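Local coordinates for protein aminoglycoside 3'-phosphotransferase AphA1-IAB (Acinetobacter baumannii, PDB 4GKH) that phosphorylates kanamycin and related aminoglycosides at the 3'-hydroxyl with a nucleoside triphosphate as donor, and so confers resistance to these antibiotics, at residues P83-F88 and A95-T100; H184-F189 and K261-L266. All coordinates share one frame; numbering follows the deposited sequence.

Overall arrangement
The two contacts illustrate how a kinase-like enzyme is held together by different means in its two lobes. Contact 1 pairs two neighbouring strands of the nucleotide-binding lobe, mainly through backbone hydrogen bonds, and its end at Pro83 and Thr100 belongs to the pocket that holds the pyrazolopyrimidine inhibitor, the side chain of Pro83 lying about 4 Å from that ligand. Contact 2 seats a loop on helix 259-269 in the other lobe, mainly through aromatic and aliphatic groups; the side chain of Gln263 is about 11 Å from bound kanamycin, and that of His265 about 11 Å from that of Asp199, the probable proton acceptor. The centres of contact 1 and contact 2 are about 35 Å apart, on opposite sides of the chain's centre.

Contact 1 (P83-F88 and A95-T100); sequences PTIKHF and AWLLTT
Thr100 meets Thr84, and Phe88 faces Leu97, in an antiparallel beta hairpin formed by strands 85-91 and 94-100 at one side of the five-stranded sheet of the kinase-like N-terminal lobe. Thr100, Phe88 and Leu98 bury the most surface. A classic beta bulge interrupts the ladder opposite Leu98: its carbonyl O accepts from Lys86 N at 2.7 Å and, at greater length, from His87 N at 3.3 Å, while Leu98 N returns a bond to His87 O. The Leu98 side chain lies on the same face as His87, whose ND1 is bound by Asp23 of helix 20-24. On the other face, Phe88 has CG anti to the backbone N (chi1 171°), and its ring meets Leu97 CB at the edge, while CE1 approaches Ala95 CB obliquely. Trp96 O, also oblique to the ring, lies 3.3 Å from Phe88 CD1 and receives the CA-H of Phe88. Thr67 and Met70 of helix 61-76 also touch this ring. At the pocket end, where Pro83 and Thr100 touch the bound inhibitor, two hydrogen bonds join Thr100 to Thr84. Thr100 N donates to Thr84 O, and Thr100 OG1 accepts from Thr84 N at 3.0 Å with an N-H...O angle of 167°.

Contact 2 (H184-F189 and K261-L266); sequences HKLLPF and KLQFHL
The irregular 184-189 segment, which has a cis peptide before Pro188, packs against helix 259-269, the backbones coming nearest at Leu186 and Phe264, whose CA atoms are 6.6 Å apart. Phe189 and Phe264 account for about half of the buried surface. They form a T-shaped pair, centroids 5.5 Å apart and planes at 71°, in which the edge of Phe189 points at the face of Phe264. Lys261 lays its aliphatic chain across Phe189: CG stands over the ring in a CH-pi contact, 3.9 Å from the centroid, and CD reaches Phe189 CD1 at 3.4 Å. The ammonium group continues to a salt bridge with Asp225.

Two leucines also pack on Phe264. Leu186 sets CD1 against the helix backbone, 3.6 Å from Phe264 CA and near the plane of the Phe264 ring, at its edge; the same methyl touches Gln263 CG. Leu187 brings CD2 obliquely to the ring, 3.7 Å from Phe264 CE1. His265 turns ND1 back one helical turn to Lys261 O, at 2.8 Å; that oxygen also accepts from His265 N, and the two donors approach from opposite faces of the carbonyl plane. This bond helps fix the imidazole, whose CE1 meets Phe189 CZ.

Arg146 of helix 146-158 adds a cation-pi contact to Phe189 and a hydrogen bond to its carbonyl O. The loop is thus held to helix 259-269 by dispersion and aromatic contacts, whereas the polar bonds of His265 ND1 to Lys261 O and of Lys261 NZ to Asp225 do not join loop to helix.

Contact 1 (P83-F88 and A95-T100)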
# COMPACT_ATOMS: atom_id res chain seq x y z
N PRO A 83 -10.82 5.17 3.04
CA PRO A 83 -11.24 6.54 3.36
C PRO A 83 -12.27 7.01 2.33
O PRO A 83 -12.26 6.51 1.21
CB PRO A 83 -9.96 7.36 3.19
CG PRO A 83 -8.85 6.38 3.44
CD PRO A 83 -9.35 5.08 2.85
N THR A 84 -13.12 7.96 2.72
CA THR A 84 -14.13 8.52 1.83
C THR A 84 -13.57 9.80 1.20
O THR A 84 -13.02 10.64 1.91
CB THR A 84 -15.39 8.86 2.62
OG1 THR A 84 -16.06 7.64 2.99
CG2 THR A 84 -16.34 9.73 1.80
N ILE A 85 -13.68 9.94 -0.11
CA ILE A 85 -13.26 11.17 -0.79
C ILE A 85 -14.20 12.32 -0.50
O ILE A 85 -15.40 12.25 -0.79
CB ILE A 85 -13.21 10.97 -2.31
CG1 ILE A 85 -12.17 9.91 -2.68
CG2 ILE A 85 -12.91 12.31 -3.03
CD1 ILE A 85 -12.27 9.44 -4.11
N LYS A 86 -13.67 13.39 0.06
CA LYS A 86 -14.49 14.57 0.26
C LYS A 86 -14.38 15.59 -0.88
O LYS A 86 -15.36 16.22 -1.23
CB LYS A 86 -14.21 15.21 1.63
CG LYS A 86 -14.87 14.45 2.80
CD LYS A 86 -16.39 14.38 2.64
CE LYS A 86 -17.06 13.53 3.73
NZ LYS A 86 -16.97 14.14 5.10
N HIS A 87 -13.19 15.74 -1.46
CA HIS A 87 -12.99 16.73 -2.52
C HIS A 87 -11.71 16.37 -3.25
O HIS A 87 -10.76 15.87 -2.64
CB HIS A 87 -12.86 18.13 -1.89
CG HIS A 87 -13.27 19.26 -2.78
ND1 HIS A 87 -14.19 20.21 -2.38
CD2 HIS A 87 -12.88 19.61 -4.02
CE1 HIS A 87 -14.35 21.10 -3.35
NE2 HIS A 87 -13.56 20.76 -4.36
N PHE A 88 -11.69 16.57 -4.56
CA PHE A 88 -10.44 16.37 -5.30
C PHE A 88 -10.34 17.43 -6.38
O PHE A 88 -11.34 17.81 -6.98
CB PHE A 88 -10.36 14.96 -5.90
CG PHE A 88 -9.19 14.77 -6.86
CD1 PHE A 88 -7.96 14.33 -6.39
CD2 PHE A 88 -9.35 15.02 -8.22
CE1 PHE A 88 -6.88 14.16 -7.28
CE2 PHE A 88 -8.29 14.84 -9.10
CZ PHE A 88 -7.05 14.41 -8.63
N ALA A 95 -2.31 18.30 -7.85
CA ALA A 95 -3.47 17.50 -7.47
C ALA A 95 -3.65 17.60 -5.96
O ALA A 95 -2.68 17.51 -5.19
CB ALA A 95 -3.28 16.05 -7.90
N TRP A 96 -4.89 17.82 -5.54
CA TRP A 96 -5.22 17.92 -4.11
C TRP A 96 -6.30 16.89 -3.80
O TRP A 96 -7.36 16.94 -4.41
CB TRP A 96 -5.77 19.31 -3.83
CG TRP A 96 -4.79 20.42 -4.08
CD1 TRP A 96 -4.56 21.06 -5.27
CD2 TRP A 96 -3.93 21.03 -3.11
NE1 TRP A 96 -3.59 22.02 -5.10
CE2 TRP A 96 -3.19 22.03 -3.79
CE3 TRP A 96 -3.71 20.83 -1.74
CZ2 TRP A 96 -2.24 22.83 -3.14
CZ3 TRP A 96 -2.76 21.64 -1.10
CH2 TRP A 96 -2.04 22.62 -1.80
N LEU A 97 -6.05 15.98 -2.85
CA LEU A 97 -7.01 14.93 -2.50
C LEU A 97 -7.39 15.02 -1.01
O LEU A 97 -6.55 14.79 -0.15
CB LEU A 97 -6.40 13.55 -2.80
CG LEU A 97 -7.20 12.31 -2.38
CD1 LEU A 97 -8.60 12.30 -3.01
CD2 LEU A 97 -6.41 11.05 -2.75
N LEU A 98 -8.65 15.37 -0.73
CA LEU A 98 -9.13 15.52 0.64
C LEU A 98 -10.00 14.32 1.01
O LEU A 98 -11.03 14.08 0.37
CB LEU A 98 -9.99 16.80 0.75
CG LEU A 98 -10.50 17.14 2.17
CD1 LEU A 98 -9.32 17.45 3.12
CD2 LEU A 98 -11.50 18.27 2.17
N THR A 99 -9.60 13.57 2.04
CA THR A 99 -10.35 12.38 2.44
C THR A 99 -10.65 12.38 3.94
O THR A 99 -9.99 13.07 4.71
CB THR A 99 -9.59 11.08 2.11
OG1 THR A 99 -8.42 10.99 2.93
CG2 THR A 99 -9.17 11.04 0.63
N THR A 100 -11.63 11.58 4.34
CA THR A 100 -11.90 11.38 5.76
C THR A 100 -10.77 10.58 6.40
O THR A 100 -10.08 9.82 5.72
CB THR A 100 -13.24 10.62 5.97
OG1 THR A 100 -13.16 9.31 5.38
CG2 THR A 100 -14.38 11.40 5.36

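Contact 2 (H184-F189 and K261-L266)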
# COMPACT_ATOMS: atom_id res chain seq x y z
N HIS A 184 15.61 -10.59 -12.95
CA HIS A 184 15.14 -11.16 -14.22
C HIS A 184 15.45 -12.65 -14.38
O HIS A 184 14.83 -13.34 -15.19
CB HIS A 184 15.60 -10.33 -15.42
CG HIS A 184 14.82 -9.06 -15.58
ND1 HIS A 184 15.01 -7.96 -14.78
CD2 HIS A 184 13.79 -8.74 -16.42
CE1 HIS A 184 14.15 -7.01 -15.11
NE2 HIS A 184 13.41 -7.46 -16.11
N LYS A 185 16.36 -13.16 -13.56
CA LYS A 185 16.67 -14.59 -13.54
C LYS A 185 15.55 -15.49 -12.97
O LYS A 185 15.54 -16.69 -13.21
CB LYS A 185 18.01 -14.84 -12.85
CG LYS A 185 19.15 -14.14 -13.56
CD LYS A 185 20.41 -14.08 -12.72
CE LYS A 185 21.50 -13.30 -13.44
NZ LYS A 185 22.75 -13.21 -12.65
N LEU A 186 14.61 -14.90 -12.23
CA LEU A 186 13.48 -15.64 -11.68
C LEU A 186 12.34 -15.85 -12.70
O LEU A 186 11.56 -16.80 -12.59
CB LEU A 186 12.93 -14.90 -10.46
CG LEU A 186 13.95 -14.42 -9.42
CD1 LEU A 186 13.33 -13.36 -8.52
CD2 LEU A 186 14.50 -15.56 -8.59
N LEU A 187 12.25 -14.94 -13.67
CA LEU A 187 11.17 -14.96 -14.67
C LEU A 187 11.37 -16.06 -15.72
O LEU A 187 12.51 -16.41 -16.04
CB LEU A 187 11.06 -13.57 -15.34
CG LEU A 187 10.56 -12.41 -14.46
CD1 LEU A 187 10.42 -11.10 -15.25
CD2 LEU A 187 9.24 -12.78 -13.78
N PRO A 188 10.27 -16.59 -16.29
CA PRO A 188 8.88 -16.16 -16.06
C PRO A 188 8.01 -17.16 -15.30
O PRO A 188 8.36 -18.33 -15.17
CB PRO A 188 8.36 -16.00 -17.49
CG PRO A 188 9.09 -17.08 -18.27
CD PRO A 188 10.39 -17.39 -17.52
N PHE A 189 6.86 -16.69 -14.82
CA PHE A 189 5.85 -17.55 -14.22
C PHE A 189 4.45 -17.13 -14.67
O PHE A 189 4.25 -15.99 -15.08
CB PHE A 189 5.96 -17.54 -12.69
CG PHE A 189 5.84 -16.17 -12.08
CD1 PHE A 189 4.60 -15.65 -11.73
CD2 PHE A 189 6.97 -15.40 -11.84
CE1 PHE A 189 4.49 -14.40 -11.16
CE2 PHE A 189 6.87 -14.15 -11.27
CZ PHE A 189 5.62 -13.64 -10.93
N LYS A 261 7.91 -16.81 -6.50
CA LYS A 261 7.02 -15.67 -6.63
C LYS A 261 7.19 -14.72 -5.46
O LYS A 261 7.10 -13.51 -5.61
CB LYS A 261 5.55 -16.10 -6.76
CG LYS A 261 5.23 -16.77 -8.09
CD LYS A 261 3.78 -16.51 -8.51
CE LYS A 261 2.78 -17.32 -7.75
NZ LYS A 261 1.47 -17.27 -8.45
N LEU A 262 7.47 -15.28 -4.28
CA LEU A 262 7.73 -14.44 -3.12
C LEU A 262 8.96 -13.55 -3.38
O LEU A 262 8.91 -12.32 -3.23
CB LEU A 262 7.97 -15.34 -1.90
CG LEU A 262 8.18 -14.68 -0.53
CD1 LEU A 262 7.06 -13.74 -0.22
CD2 LEU A 262 8.29 -15.76 0.56
N GLN A 263 10.04 -14.19 -3.81
CA GLN A 263 11.30 -13.49 -4.02
C GLN A 263 11.15 -12.46 -5.13
O GLN A 263 11.61 -11.31 -5.00
CB GLN A 263 12.39 -14.49 -4.38
CG GLN A 263 13.73 -13.86 -4.71
CD GLN A 263 14.55 -13.54 -3.48
OE1 GLN A 263 14.01 -13.26 -2.41
NE2 GLN A 263 15.87 -13.59 -3.63
N PHE A 264 10.49 -12.85 -6.22
CA PHE A 264 10.25 -11.89 -7.28
C PHE A 264 9.58 -10.60 -6.79
O PHE A 264 10.03 -9.50 -7.11
CB PHE A 264 9.48 -12.47 -8.47
CG PHE A 264 9.11 -11.42 -9.49
CD1 PHE A 264 10.04 -11.02 -10.44
CD2 PHE A 264 7.87 -10.79 -9.44
CE1 PHE A 264 9.72 -10.04 -11.38
CE2 PHE A 264 7.55 -9.79 -10.36
CZ PHE A 264 8.48 -9.42 -11.33
N HIS A 265 8.51 -10.73 -6.02
CA HIS A 265 7.76 -9.56 -5.61
C HIS A 265 8.48 -8.71 -4.57
O HIS A 265 8.33 -7.48 -4.56
CB HIS A 265 6.33 -9.93 -5.17
CG HIS A 265 5.45 -10.33 -6.31
ND1 HIS A 265 5.34 -11.64 -6.74
CD2 HIS A 265 4.68 -9.59 -7.15
CE1 HIS A 265 4.51 -11.69 -7.78
NE2 HIS A 265 4.10 -10.46 -8.04
N LEU A 266 9.27 -9.36 -3.72
CA LEU A 266 10.14 -8.65 -2.78
C LEU A 266 11.16 -7.82 -3.55
O LEU A 266 11.43 -6.66 -3.24
CB LEU A 266 10.88 -9.64 -1.90
CG LEU A 266 10.00 -10.36 -0.87
CD1 LEU A 266 10.77 -11.47 -0.18
CD2 LEU A 266 9.49 -9.35 0.12